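PDB 6QE7: anti-sigma-I factor RsgI3 from Clostridium thermocellum, which probably restrains the sigma factor SigI3 until its extracellular sensing region, the tandem PA14 pair present here, binds plant polysaccharides such as pectin. Local coordinates for residues 200-205 and 271-276; 173-178 and 286-291; 62-67 and 79-84; 107-112 and 120-125. One frame throughout, in Å; residues are numbered along the deposited sequence.

Contact 1 of 4, residues 200-205 and 271-276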
loop_
_atom_site.group_PDB
_atom_site.type_symbol
_atom_site.label_atom_id
_atom_site.label_comp_id
_atom_site.label_asym_id
_atom_site.label_seq_id
_atom_site.Cartn_x
_atom_site.Cartn_y
_atom_site.Cartn_z
ATOM N N GLY A 200 -10.731 -4.527 3.675
ATOM C CA GLY A 200 -9.852 -3.605 2.978
ATOM C C GLY A 200 -8.437 -3.666 3.504
ATOM O O GLY A 200 -7.920 -4.762 3.704
ATOM N N LYS A 201 -7.868 -2.481 3.650
ATOM C CA LYS A 201 -6.489 -2.243 4.034
ATOM C C LYS A 201 -6.503 -1.180 5.110
ATOM O O LYS A 201 -7.363 -0.269 5.056
ATOM C CB LYS A 201 -5.583 -1.704 2.904
ATOM C CG LYS A 201 -5.590 -2.426 1.580
ATOM C CD LYS A 201 -4.849 -3.726 1.615
ATOM C CE LYS A 201 -4.791 -4.443 0.285
ATOM N NZ LYS A 201 -3.686 -5.437 0.334
ATOM N N ILE A 202 -5.520 -1.337 5.993
ATOM C CA ILE A 202 -5.162 -0.431 7.107
ATOM C C ILE A 202 -3.640 -0.159 7.109
ATOM O O ILE A 202 -2.894 -1.032 6.628
ATOM C CB ILE A 202 -5.682 -1.047 8.398
ATOM C CG1 ILE A 202 -5.691 -0.013 9.512
ATOM C CG2 ILE A 202 -4.999 -2.350 8.816
ATOM C CD1 ILE A 202 -6.323 -0.503 10.772
ATOM N N ASP A 203 -3.224 1.069 7.468
ATOM C CA ASP A 203 -1.817 1.398 7.778
ATOM C C ASP A 203 -1.811 2.238 9.035
ATOM O O ASP A 203 -2.869 2.699 9.526
ATOM C CB ASP A 203 -1.037 2.060 6.635
ATOM C CG ASP A 203 -1.610 3.363 6.129
ATOM O OD1 ASP A 203 -2.418 3.985 6.853
ATOM O OD2 ASP A 203 -1.375 3.661 4.927
ATOM N N THR A 204 -0.661 2.238 9.625
ATOM C CA THR A 204 -0.447 2.700 11.013
ATOM C C THR A 204 0.421 3.941 10.923
ATOM O O THR A 204 1.132 4.090 9.923
ATOM C CB THR A 204 0.231 1.643 11.876
ATOM O OG1 THR A 204 1.572 1.458 11.389
ATOM C CG2 THR A 204 -0.507 0.327 11.852
ATOM N N ARG A 205 0.470 4.688 12.006
ATOM C CA ARG A 205 1.411 5.820 12.177
ATOM C C ARG A 205 2.755 5.267 12.676
ATOM O O ARG A 205 3.767 5.906 12.449
ATOM C CB ARG A 205 0.801 6.838 13.153
ATOM C CG ARG A 205 -0.318 7.690 12.575
ATOM C CD ARG A 205 -0.878 8.751 13.556
ATOM N NE ARG A 205 0.247 9.580 14.014
ATOM C CZ ARG A 205 0.788 10.582 13.349
ATOM N NH1 ARG A 205 0.271 10.972 12.200
ATOM N NH2 ARG A 205 1.825 11.210 13.857
ATOM N N LEU A 271 -14.615 0.120 16.035
ATOM C CA LEU A 271 -13.242 -0.492 15.977
ATOM C C LEU A 271 -12.281 0.610 16.376
ATOM O O LEU A 271 -12.348 1.714 15.774
ATOM C CB LEU A 271 -12.922 -1.079 14.587
ATOM C CG LEU A 271 -11.516 -1.659 14.400
ATOM C CD1 LEU A 271 -11.359 -2.971 15.166
ATOM C CD2 LEU A 271 -11.195 -1.848 12.951
ATOM N N LEU A 272 -11.568 0.375 17.469
ATOM C CA LEU A 272 -10.572 1.311 18.004
ATOM C C LEU A 272 -9.194 0.689 17.857
ATOM O O LEU A 272 -9.115 -0.534 17.854
ATOM C CB LEU A 272 -10.898 1.537 19.477
ATOM C CG LEU A 272 -12.330 2.046 19.676
ATOM C CD1 LEU A 272 -13.226 0.953 20.250
ATOM C CD2 LEU A 272 -12.337 3.302 20.538
ATOM N N TRP A 273 -8.168 1.517 17.909
ATOM C CA TRP A 273 -6.779 1.055 18.091
ATOM C C TRP A 273 -6.054 1.882 19.159
ATOM O O TRP A 273 -6.448 3.050 19.507
ATOM C CB TRP A 273 -5.995 1.053 16.762
ATOM C CG TRP A 273 -5.823 2.394 16.090
ATOM C CD1 TRP A 273 -6.212 3.629 16.520
ATOM C CD2 TRP A 273 -5.226 2.614 14.805
ATOM N NE1 TRP A 273 -5.853 4.576 15.620
ATOM C CE2 TRP A 273 -5.285 3.984 14.545
ATOM C CE3 TRP A 273 -4.616 1.780 13.879
ATOM C CZ2 TRP A 273 -4.755 4.548 13.401
ATOM C CZ3 TRP A 273 -4.122 2.330 12.723
ATOM C CH2 TRP A 273 -4.205 3.686 12.485
ATOM N N SER A 274 -4.969 1.287 19.604
ATOM C CA SER A 274 -4.063 1.910 20.575
ATOM C C SER A 274 -2.684 1.310 20.389
ATOM O O SER A 274 -2.568 0.123 19.911
ATOM C CB SER A 274 -4.616 1.699 21.989
ATOM O OG SER A 274 -4.460 0.342 22.427
ATOM N N SER A 275 -1.678 2.004 20.884
ATOM C CA SER A 275 -0.302 1.462 20.920
ATOM C C SER A 275 0.513 2.350 21.832
ATOM O O SER A 275 -0.061 3.315 22.308
ATOM C CB SER A 275 0.290 1.338 19.558
ATOM O OG SER A 275 0.702 2.589 19.046
ATOM N N GLN A 276 1.789 2.041 22.046
ATOM C CA GLN A 276 2.538 2.851 23.025
ATOM C C GLN A 276 2.489 4.330 22.605
ATOM O O GLN A 276 2.419 5.163 23.463
ATOM C CB GLN A 276 4.008 2.485 23.125
ATOM C CG GLN A 276 4.707 3.635 23.823
ATOM C CD GLN A 276 6.009 3.235 24.428
ATOM O OE1 GLN A 276 6.515 2.134 24.174
ATOM N NE2 GLN A 276 6.538 4.163 25.212
#
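The indole of Trp-273 overlaps the backbone of Asp-203 and Thr-204 with the far rim of its six-membered ring. With chi1 at 62°, CG stands between its backbone N and carbonyl carbon, which places that ring against residues 202-204. CH2 comes within 3.4 Å of the Asp-203 carbonyl O, which sits at the ring edge in its plane. Beside that oxygen, Thr-204 CA approaches CZ3 of Trp-273 obliquely at 4.1 Å. Ile-202 joins from the same segment: its CD1 lies 4.1 Å from Trp-273 CZ3, the two side chains running past each other in opposite directions. The tryptophan NE1 is hydrogen-bonded to Glu-281, which anchors the other end of the ring system. The Asp-203 carboxylate has its partners elsewhere: OD1 bonds Asn-287 ND2, while OD2 bonds Asn-13 ND2 and forms a salt bridge with Arg-18, both of the first PA14 module. A large core aromatic bridging residues 202-204 and strand 268-274, from different sheets, is characteristic of a PA14 beta-sandwich interior.

Contact 2 of 4, residues 173-178 and 286-291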
loop_
_atom_site.group_PDB
_atom_site.type_symbol
_atom_site.label_atom_id
_atom_site.label_comp_id
_atom_site.label_asym_id
_atom_site.label_seq_id
_atom_site.Cartn_x
_atom_site.Cartn_y
_atom_site.Cartn_z
ATOM N N ASP A 173 -18.131 2.209 3.869
ATOM C CA ASP A 173 -18.275 2.864 5.192
ATOM C C ASP A 173 -16.964 3.629 5.440
ATOM O O ASP A 173 -15.857 3.086 5.140
ATOM C CB ASP A 173 -18.646 1.792 6.213
ATOM C CG ASP A 173 -20.078 1.268 6.069
ATOM O OD1 ASP A 173 -20.862 1.938 5.423
ATOM O OD2 ASP A 173 -20.395 0.165 6.599
ATOM N N ASP A 174 -17.051 4.876 5.861
ATOM C CA ASP A 174 -15.878 5.744 6.126
ATOM C C ASP A 174 -15.045 5.157 7.265
ATOM O O ASP A 174 -13.844 5.357 7.315
ATOM C CB ASP A 174 -16.332 7.161 6.472
ATOM C CG ASP A 174 -16.927 7.850 5.267
ATOM O OD1 ASP A 174 -16.873 7.257 4.135
ATOM O OD2 ASP A 174 -17.462 8.968 5.457
ATOM N N ALA A 175 -15.684 4.492 8.201
ATOM C CA ALA A 175 -15.000 3.930 9.373
ATOM C C ALA A 175 -15.946 2.951 10.045
ATOM O O ALA A 175 -17.123 2.827 9.605
ATOM C CB ALA A 175 -14.601 5.038 10.305
ATOM N N ILE A 176 -15.436 2.236 11.023
ATOM C CA ILE A 176 -16.278 1.274 11.766
ATOM C C ILE A 176 -16.580 1.962 13.087
ATOM O O ILE A 176 -15.787 1.855 14.050
ATOM C CB ILE A 176 -15.633 -0.107 11.906
ATOM C CG1 ILE A 176 -15.233 -0.691 10.548
ATOM C CG2 ILE A 176 -16.582 -1.056 12.670
ATOM C CD1 ILE A 176 -14.619 -2.036 10.643
ATOM N N ASN A 177 -17.667 2.717 13.071
ATOM C CA ASN A 177 -18.079 3.557 14.211
ATOM C C ASN A 177 -19.588 3.769 14.158
ATOM O O ASN A 177 -20.019 4.827 13.646
ATOM C CB ASN A 177 -17.381 4.914 14.154
ATOM C CG ASN A 177 -17.536 5.665 15.458
ATOM O OD1 ASN A 177 -18.074 5.127 16.440
ATOM N ND2 ASN A 177 -17.144 6.926 15.439
ATOM N N PHE A 178 -20.347 2.763 14.539
ATOM C CA PHE A 178 -21.814 2.744 14.322
ATOM C C PHE A 178 -22.521 2.497 15.649
ATOM O O PHE A 178 -22.147 1.586 16.441
ATOM C CB PHE A 178 -22.187 1.719 13.258
ATOM C CG PHE A 178 -21.776 2.105 11.862
ATOM C CD1 PHE A 178 -22.443 3.106 11.178
ATOM C CD2 PHE A 178 -20.690 1.484 11.237
ATOM C CE1 PHE A 178 -22.115 3.409 9.872
ATOM C CE2 PHE A 178 -20.327 1.813 9.938
ATOM C CZ PHE A 178 -21.023 2.802 9.273
ATOM N N LYS A 286 -8.941 7.948 7.501
ATOM C CA LYS A 286 -7.701 8.218 6.704
ATOM C C LYS A 286 -6.697 7.047 6.811
ATOM O O LYS A 286 -5.669 7.077 6.081
ATOM C CB LYS A 286 -7.111 9.570 7.101
ATOM C CG LYS A 286 -6.366 9.568 8.414
ATOM C CD LYS A 286 -5.881 10.953 8.785
ATOM C CE LYS A 286 -6.985 11.713 9.489
ATOM N NZ LYS A 286 -6.819 13.177 9.318
ATOM N N ASN A 287 -6.932 6.035 7.656
ATOM C CA ASN A 287 -5.996 4.896 7.735
ATOM C C ASN A 287 -6.607 3.643 7.139
ATOM O O ASN A 287 -5.977 2.565 7.329
ATOM C CB ASN A 287 -5.528 4.655 9.158
ATOM C CG ASN A 287 -4.646 5.782 9.625
ATOM O OD1 ASN A 287 -5.165 6.696 10.239
ATOM N ND2 ASN A 287 -3.341 5.732 9.333
ATOM N N LEU A 288 -7.803 3.764 6.558
ATOM C CA LEU A 288 -8.617 2.614 6.129
ATOM C C LEU A 288 -8.772 2.802 4.632
ATOM O O LEU A 288 -8.859 3.970 4.172
ATOM C CB LEU A 288 -9.953 2.565 6.909
ATOM C CG LEU A 288 -9.818 2.330 8.419
ATOM C CD1 LEU A 288 -11.133 2.555 9.170
ATOM C CD2 LEU A 288 -9.278 0.954 8.720
ATOM N N PHE A 289 -8.599 1.736 3.901
ATOM C CA PHE A 289 -8.642 1.804 2.433
ATOM C C PHE A 289 -9.569 0.749 1.908
ATOM O O PHE A 289 -9.435 -0.382 2.330
ATOM C CB PHE A 289 -7.257 1.627 1.810
ATOM C CG PHE A 289 -6.309 2.717 2.248
ATOM C CD1 PHE A 289 -5.613 2.609 3.456
ATOM C CD2 PHE A 289 -6.178 3.895 1.503
ATOM C CE1 PHE A 289 -4.786 3.642 3.899
ATOM C CE2 PHE A 289 -5.351 4.924 1.941
ATOM C CZ PHE A 289 -4.662 4.797 3.134
ATOM N N ALA A 290 -10.384 1.123 0.927
ATOM C CA ALA A 290 -11.521 0.272 0.536
ATOM C C ALA A 290 -11.024 -0.777 -0.440
ATOM O O ALA A 290 -11.690 -1.816 -0.524
ATOM C CB ALA A 290 -12.657 1.080 -0.038
ATOM N N ASP A 291 -9.926 -0.502 -1.140
ATOM C CA ASP A 291 -9.271 -1.415 -2.120
ATOM C C ASP A 291 -10.204 -1.603 -3.340
ATOM O O ASP A 291 -10.797 -0.659 -3.916
ATOM C CB ASP A 291 -8.802 -2.713 -1.439
ATOM C CG ASP A 291 -7.850 -3.550 -2.314
ATOM O OD1 ASP A 291 -7.830 -3.365 -3.557
ATOM O OD2 ASP A 291 -7.151 -4.402 -1.771
ATOM O OXT ASP A 291 -10.399 -2.731 -3.811
#
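Leu-288 meets Ala-175 through a single methyl, CD1, and this small patch is the close-packed part of the contact. CD1 lies 4.1 Å from Ala-175 CA and 4.4 Å from Ala-175 CB, so the leucine branch rests against the alanine backbone as much as against its methyl group. The Asp-174 carbonyl O borders the same branch, 4.3 Å from Leu-288 CD1. The leucine reaches this far because CG stands opposite its own carbonyl carbon (chi1 -64°) and CD1 then continues the chain outward (chi2 169°). Away from this point the segments part quickly. The Asp-174 side chain sets out away from the 286-291 segment and is exposed, as is Lys-286, and only 86 Å² is buried in all. Asp-174 O also accepts a hydrogen bond from Ser-285 OG, a polar tether at the margin of an otherwise apolar touch. On the buried side, Leu-288 also packs on Leu-154 and Ile-202, and Ile-176 on Leu-154, Trp-198 and Leu-271. The chain at 174-176 thus crosses from strand 167-173 in one sheet of the second PA14 module to strand 177-179 in the other, while the short C-terminal strand 288-289 pairs antiparallel with strand 193-202 beside it.

Contact 3 of 4, residues 62-67 and 79-84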
loop_
_atom_site.group_PDB
_atom_site.type_symbol
_atom_site.label_atom_id
_atom_site.label_comp_id
_atom_site.label_asym_id
_atom_site.label_seq_id
_atom_site.Cartn_x
_atom_site.Cartn_y
_atom_site.Cartn_z
ATOM N N TYR A 62 25.320 -5.349 -21.858
ATOM C CA TYR A 62 25.134 -4.190 -20.952
ATOM C C TYR A 62 25.215 -4.663 -19.519
ATOM O O TYR A 62 24.759 -5.765 -19.181
ATOM C CB TYR A 62 23.842 -3.448 -21.252
ATOM C CG TYR A 62 23.944 -2.512 -22.423
ATOM C CD1 TYR A 62 23.657 -2.940 -23.714
ATOM C CD2 TYR A 62 24.356 -1.197 -22.232
ATOM C CE1 TYR A 62 23.742 -2.064 -24.783
ATOM C CE2 TYR A 62 24.489 -0.330 -23.295
ATOM C CZ TYR A 62 24.150 -0.756 -24.566
ATOM O OH TYR A 62 24.253 0.115 -25.604
ATOM N N THR A 63 25.822 -3.833 -18.687
ATOM C CA THR A 63 25.697 -3.862 -17.218
ATOM C C THR A 63 24.727 -2.731 -16.854
ATOM O O THR A 63 24.961 -1.596 -17.324
ATOM C CB THR A 63 27.075 -3.799 -16.549
ATOM O OG1 THR A 63 27.871 -4.855 -17.096
ATOM C CG2 THR A 63 27.027 -3.867 -15.027
ATOM N N PHE A 64 23.629 -3.036 -16.146
ATOM C CA PHE A 64 22.793 -2.051 -15.406
ATOM C C PHE A 64 23.260 -2.002 -13.956
ATOM O O PHE A 64 23.668 -3.043 -13.304
ATOM C CB PHE A 64 21.315 -2.406 -15.461
ATOM C CG PHE A 64 20.808 -2.211 -16.831
ATOM C CD1 PHE A 64 21.096 -3.139 -17.815
ATOM C CD2 PHE A 64 20.179 -1.050 -17.183
ATOM C CE1 PHE A 64 20.643 -2.949 -19.104
ATOM C CE2 PHE A 64 19.698 -0.882 -18.467
ATOM C CZ PHE A 64 19.946 -1.821 -19.427
ATOM N N TYR A 65 23.329 -0.774 -13.461
ATOM C CA TYR A 65 23.668 -0.489 -12.046
ATOM C C TYR A 65 22.566 0.396 -11.446
ATOM O O TYR A 65 22.095 1.335 -12.102
ATOM C CB TYR A 65 24.971 0.282 -11.867
ATOM C CG TYR A 65 26.121 -0.101 -12.765
ATOM C CD1 TYR A 65 26.106 0.152 -14.139
ATOM C CD2 TYR A 65 27.235 -0.719 -12.222
ATOM C CE1 TYR A 65 27.208 -0.174 -14.928
ATOM C CE2 TYR A 65 28.326 -1.065 -13.006
ATOM C CZ TYR A 65 28.309 -0.795 -14.363
ATOM O OH TYR A 65 29.400 -1.198 -15.104
ATOM N N THR A 66 22.250 0.109 -10.185
ATOM C CA THR A 66 21.371 0.904 -9.310
ATOM C C THR A 66 22.238 1.310 -8.132
ATOM O O THR A 66 23.033 0.523 -7.672
ATOM C CB THR A 66 20.123 0.117 -8.903
ATOM O OG1 THR A 66 20.508 -1.022 -8.122
ATOM C CG2 THR A 66 19.302 -0.346 -10.083
ATOM N N VAL A 67 22.153 2.565 -7.739
ATOM C CA VAL A 67 22.710 2.981 -6.433
ATOM C C VAL A 67 21.520 3.593 -5.696
ATOM O O VAL A 67 21.017 4.622 -6.171
ATOM C CB VAL A 67 23.868 4.000 -6.597
ATOM C CG1 VAL A 67 24.510 4.294 -5.262
ATOM C CG2 VAL A 67 24.911 3.490 -7.561
ATOM N N VAL A 79 13.181 -9.396 -17.509
ATOM C CA VAL A 79 14.098 -10.169 -16.659
ATOM C C VAL A 79 14.291 -9.382 -15.370
ATOM O O VAL A 79 14.575 -8.171 -15.435
ATOM C CB VAL A 79 15.438 -10.458 -17.365
ATOM C CG1 VAL A 79 16.334 -11.198 -16.450
ATOM C CG2 VAL A 79 15.247 -11.179 -18.700
ATOM N N LEU A 80 14.150 -10.044 -14.233
ATOM C CA LEU A 80 14.483 -9.386 -12.940
ATOM C C LEU A 80 16.000 -9.471 -12.771
ATOM O O LEU A 80 16.478 -10.541 -12.426
ATOM C CB LEU A 80 13.728 -10.081 -11.807
ATOM C CG LEU A 80 14.013 -9.591 -10.390
ATOM C CD1 LEU A 80 13.649 -8.138 -10.243
ATOM C CD2 LEU A 80 13.197 -10.399 -9.366
ATOM N N LEU A 81 16.726 -8.372 -13.012
ATOM C CA LEU A 81 18.214 -8.366 -13.001
ATOM C C LEU A 81 18.708 -8.119 -11.573
ATOM O O LEU A 81 19.686 -8.741 -11.232
ATOM C CB LEU A 81 18.699 -7.226 -13.910
ATOM C CG LEU A 81 18.479 -7.459 -15.404
ATOM C CD1 LEU A 81 18.986 -6.288 -16.217
ATOM C CD2 LEU A 81 19.128 -8.759 -15.803
ATOM N N ILE A 82 18.068 -7.184 -10.829
ATOM C CA ILE A 82 18.446 -6.775 -9.452
ATOM C C ILE A 82 17.236 -6.835 -8.526
ATOM O O ILE A 82 16.171 -6.251 -8.847
ATOM C CB ILE A 82 19.090 -5.390 -9.458
ATOM C CG1 ILE A 82 20.241 -5.302 -10.446
ATOM C CG2 ILE A 82 19.587 -5.050 -8.077
ATOM C CD1 ILE A 82 20.554 -3.874 -10.837
ATOM N N ASP A 83 17.433 -7.566 -7.441
ATOM C CA ASP A 83 16.413 -7.866 -6.411
ATOM C C ASP A 83 17.087 -7.602 -5.081
ATOM O O ASP A 83 17.643 -8.505 -4.515
ATOM C CB ASP A 83 15.866 -9.287 -6.503
ATOM C CG ASP A 83 14.616 -9.491 -5.655
ATOM O OD1 ASP A 83 14.247 -8.586 -4.937
ATOM O OD2 ASP A 83 14.031 -10.555 -5.724
ATOM N N LYS A 84 16.988 -6.375 -4.595
ATOM C CA LYS A 84 17.626 -5.993 -3.321
ATOM C C LYS A 84 16.649 -5.145 -2.523
ATOM O O LYS A 84 16.954 -3.932 -2.294
ATOM C CB LYS A 84 18.914 -5.243 -3.609
ATOM C CG LYS A 84 19.999 -6.102 -4.209
ATOM C CD LYS A 84 20.389 -7.268 -3.367
ATOM C CE LYS A 84 21.468 -8.034 -4.109
ATOM N NZ LYS A 84 22.233 -8.839 -3.162
#
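Phe-64 and Thr-66 face Leu-81 and Ile-82 across the core of the first PA14 beta-sandwich, between strands that belong to different sheets. The strand axes pass 8.3 Å apart and run in nearly the same direction, 30° from parallel, so side chains rather than backbone bonds join them. A classic beta bulge shapes one partner: Leu-81 and Ile-82 both stand opposite Leu-74 on the neighbouring strand 72-76. Leu-81 adopts a helix-like backbone turn there (psi -42°), and both of these consecutive side chains start toward strand 60-69, where regular alternation would send one of them outward. The first kind of interaction is aliphatic against aromatic. Leu-81 CD1 touches Phe-64 CD1 at 4.1 Å, the leucine meeting the ring at a slant. Phe-64 is also packed on Leu-74 and Ile-97, which fill in the core around it. The second kind places an aliphatic end beside polar atoms: Ile-82 CD1 lies 4.1 Å from the Phe-64 carbonyl O and 3.9 Å from Thr-66 OG1. Neither is more than a van der Waals approach. The third is methyl against methyl. Ile-82 carries CG1 opposite its carbonyl carbon (chi1 -53°) and runs on extended, so that it and Thr-66 meet tip to tip, with Thr-66 CG2 3.8 Å from Ile-82 CD1.

Contact 4 of 4, residues 107-112 and 120-125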
loop_
_atom_site.group_PDB
_atom_site.type_symbol
_atom_site.label_atom_id
_atom_site.label_comp_id
_atom_site.label_asym_id
_atom_site.label_seq_id
_atom_site.Cartn_x
_atom_site.Cartn_y
_atom_site.Cartn_z
ATOM N N ILE A 107 11.575 -1.507 -19.294
ATOM C CA ILE A 107 12.349 -1.288 -18.064
ATOM C C ILE A 107 11.368 -0.875 -16.946
ATOM O O ILE A 107 10.344 -0.244 -17.191
ATOM C CB ILE A 107 13.493 -0.314 -18.328
ATOM C CG1 ILE A 107 14.387 -0.229 -17.099
ATOM C CG2 ILE A 107 12.947 1.053 -18.721
ATOM C CD1 ILE A 107 15.790 0.230 -17.385
ATOM N N LYS A 108 11.563 -1.466 -15.771
ATOM C CA LYS A 108 10.803 -1.113 -14.585
ATOM C C LYS A 108 11.778 -1.127 -13.429
ATOM O O LYS A 108 12.507 -2.097 -13.254
ATOM C CB LYS A 108 9.667 -2.101 -14.344
ATOM C CG LYS A 108 9.028 -1.927 -12.963
ATOM C CD LYS A 108 7.738 -2.696 -12.858
ATOM C CE LYS A 108 7.920 -4.197 -13.127
ATOM N NZ LYS A 108 6.648 -4.917 -12.886
ATOM N N MET A 109 11.832 -0.014 -12.721
ATOM C CA MET A 109 12.644 0.100 -11.533
ATOM C C MET A 109 11.711 0.507 -10.405
ATOM O O MET A 109 11.051 1.533 -10.531
ATOM C CB MET A 109 13.764 1.115 -11.744
ATOM C CG MET A 109 14.522 1.358 -10.492
ATOM S SD MET A 109 16.087 2.259 -10.855
ATOM C CE MET A 109 16.664 2.674 -9.208
ATOM N N GLU A 110 11.692 -0.321 -9.353
ATOM C CA GLU A 110 10.928 -0.090 -8.100
ATOM C C GLU A 110 11.944 0.271 -7.052
ATOM O O GLU A 110 13.040 -0.289 -7.064
ATOM C CB GLU A 110 10.090 -1.327 -7.733
ATOM C CG GLU A 110 8.924 -1.466 -8.690
ATOM C CD GLU A 110 8.001 -2.658 -8.442
ATOM O OE1 GLU A 110 8.314 -3.459 -7.612
ATOM O OE2 GLU A 110 6.951 -2.684 -9.035
ATOM N N TYR A 111 11.595 1.260 -6.242
ATOM C CA TYR A 111 12.501 1.867 -5.267
ATOM C C TYR A 111 11.700 2.101 -4.003
ATOM O O TYR A 111 10.517 2.496 -4.153
ATOM C CB TYR A 111 13.032 3.187 -5.872
ATOM C CG TYR A 111 13.544 4.096 -4.795
ATOM C CD1 TYR A 111 14.784 3.889 -4.231
ATOM C CD2 TYR A 111 12.720 5.044 -4.236
ATOM C CE1 TYR A 111 15.234 4.630 -3.162
ATOM C CE2 TYR A 111 13.155 5.802 -3.175
ATOM C CZ TYR A 111 14.397 5.587 -2.634
ATOM O OH TYR A 111 14.803 6.356 -1.605
ATOM N N TYR A 112 12.325 2.058 -2.819
ATOM C CA TYR A 112 11.657 2.636 -1.645
ATOM C C TYR A 112 12.728 3.182 -0.700
ATOM O O TYR A 112 13.910 2.839 -0.757
ATOM C CB TYR A 112 10.780 1.595 -0.956
ATOM C CG TYR A 112 11.537 0.661 -0.044
ATOM C CD1 TYR A 112 12.163 -0.475 -0.518
ATOM C CD2 TYR A 112 11.591 0.887 1.327
ATOM C CE1 TYR A 112 12.845 -1.351 0.334
ATOM C CE2 TYR A 112 12.219 0.001 2.199
ATOM C CZ TYR A 112 12.847 -1.139 1.712
ATOM O OH TYR A 112 13.546 -1.928 2.569
ATOM N N ALA A 120 18.250 7.522 -5.386
ATOM C CA ALA A 120 18.018 6.508 -6.433
ATOM C C ALA A 120 18.681 6.981 -7.726
ATOM O O ALA A 120 18.343 8.090 -8.253
ATOM C CB ALA A 120 16.546 6.240 -6.622
ATOM N N LYS A 121 19.509 6.112 -8.252
ATOM C CA LYS A 121 20.291 6.333 -9.495
ATOM C C LYS A 121 20.364 5.048 -10.285
ATOM O O LYS A 121 20.639 3.965 -9.640
ATOM C CB LYS A 121 21.731 6.699 -9.160
ATOM C CG LYS A 121 21.827 7.979 -8.354
ATOM C CD LYS A 121 23.183 8.341 -7.847
ATOM C CE LYS A 121 23.014 9.502 -6.896
ATOM N NZ LYS A 121 24.212 10.349 -6.877
ATOM N N LEU A 122 20.140 5.180 -11.589
ATOM C CA LEU A 122 20.206 4.062 -12.555
ATOM C C LEU A 122 21.291 4.371 -13.592
ATOM O O LEU A 122 21.132 5.351 -14.302
ATOM C CB LEU A 122 18.843 3.902 -13.229
ATOM C CG LEU A 122 18.774 2.852 -14.330
ATOM C CD1 LEU A 122 19.053 1.485 -13.773
ATOM C CD2 LEU A 122 17.424 2.854 -15.019
ATOM N N MET A 123 22.279 3.498 -13.725
ATOM C CA MET A 123 23.413 3.662 -14.649
ATOM C C MET A 123 23.511 2.450 -15.570
ATOM O O MET A 123 22.776 1.474 -15.391
ATOM C CB MET A 123 24.687 3.831 -13.824
ATOM C CG MET A 123 24.574 4.975 -12.887
ATOM S SD MET A 123 26.048 5.326 -12.051
ATOM C CE MET A 123 26.243 3.988 -10.891
ATOM N N TRP A 124 24.309 2.553 -16.621
ATOM C CA TRP A 124 24.603 1.434 -17.529
ATOM C C TRP A 124 26.023 1.610 -18.080
ATOM O O TRP A 124 26.518 2.697 -18.054
ATOM C CB TRP A 124 23.602 1.283 -18.668
ATOM C CG TRP A 124 23.585 2.349 -19.702
ATOM C CD1 TRP A 124 24.284 3.524 -19.698
ATOM C CD2 TRP A 124 22.678 2.412 -20.800
ATOM N NE1 TRP A 124 23.860 4.309 -20.727
ATOM C CE2 TRP A 124 22.918 3.632 -21.451
ATOM C CE3 TRP A 124 21.761 1.530 -21.349
ATOM C CZ2 TRP A 124 22.265 3.989 -22.615
ATOM C CZ3 TRP A 124 21.105 1.888 -22.505
ATOM C CH2 TRP A 124 21.346 3.118 -23.119
ATOM N N SER A 125 26.594 0.529 -18.565
ATOM C CA SER A 125 27.946 0.414 -19.135
ATOM C C SER A 125 27.906 -0.736 -20.134
ATOM O O SER A 125 26.925 -1.559 -20.082
ATOM C CB SER A 125 28.986 0.250 -18.054
ATOM O OG SER A 125 28.997 -1.066 -17.543
#
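Ile-107, Met-109 and Tyr-111 share one first torsion, each carrying its chain trans to the backbone nitrogen (chi1 -173°, 174° and 159°), and all three project from strand 105-113 toward Ala-120 and Leu-122. At one end Ile-107 and Leu-122 meet tip to tip, CD1 of the isoleucine lying 3.9 Å from CD2 of the leucine. In the middle the extended Met-109 slides past Leu-122, with SD 4.0 Å from Leu-122 CB. Its terminal CE reaches the neighbouring backbone, 4.2 Å from the Lys-121 carbonyl O and 4.4 Å from Ala-120 CB. The other end is a CH-pi contact: Ala-120 CB stands over one face of the Tyr-111 ring, 4.1 Å from its centroid and displaced toward the CD1 side. The alanine methyl lies 3.8 Å above the ring plane, so the tyrosine packs flat on it. The Tyr-111 hydroxyl bonds to the carbonyl O of Asp-69, a calcium ligand, so the ring that lies against the alanine is also tied to the metal site and may steady it. Asp-70, Gln-113, Val-115 and Ala-117 complete that site's protein ligands, the last three at and beyond the end of strand 105-113. Two successive strands in opposing sheets, joined by a calcium-binding connection, form a beta-arch of the PA14 sandwich.

The four contacts form two pairs, one in each PA14 module. Contacts 3 and 4 have centres 7 Å apart and share the first module's core, where strands 60-69 and 119-125 are sheet neighbours; Tyr-65 O accepts a backbone bond from Met-123 N at 2.7 Å. Contacts 1 and 2, centres 11 Å apart, are likewise stitched by neighbouring strands in both sheets of the second module, as by Leu-271 N to Ile-176 O at 2.9 Å. Between pairs, centres lie 33 to 39 Å apart. Both calcium sites are built by first-module residues; a calcium lies about 6 Å from the Tyr-111 side chain in contact 4, and a calcium about 8 Å from that of Asp-203 in contact 1.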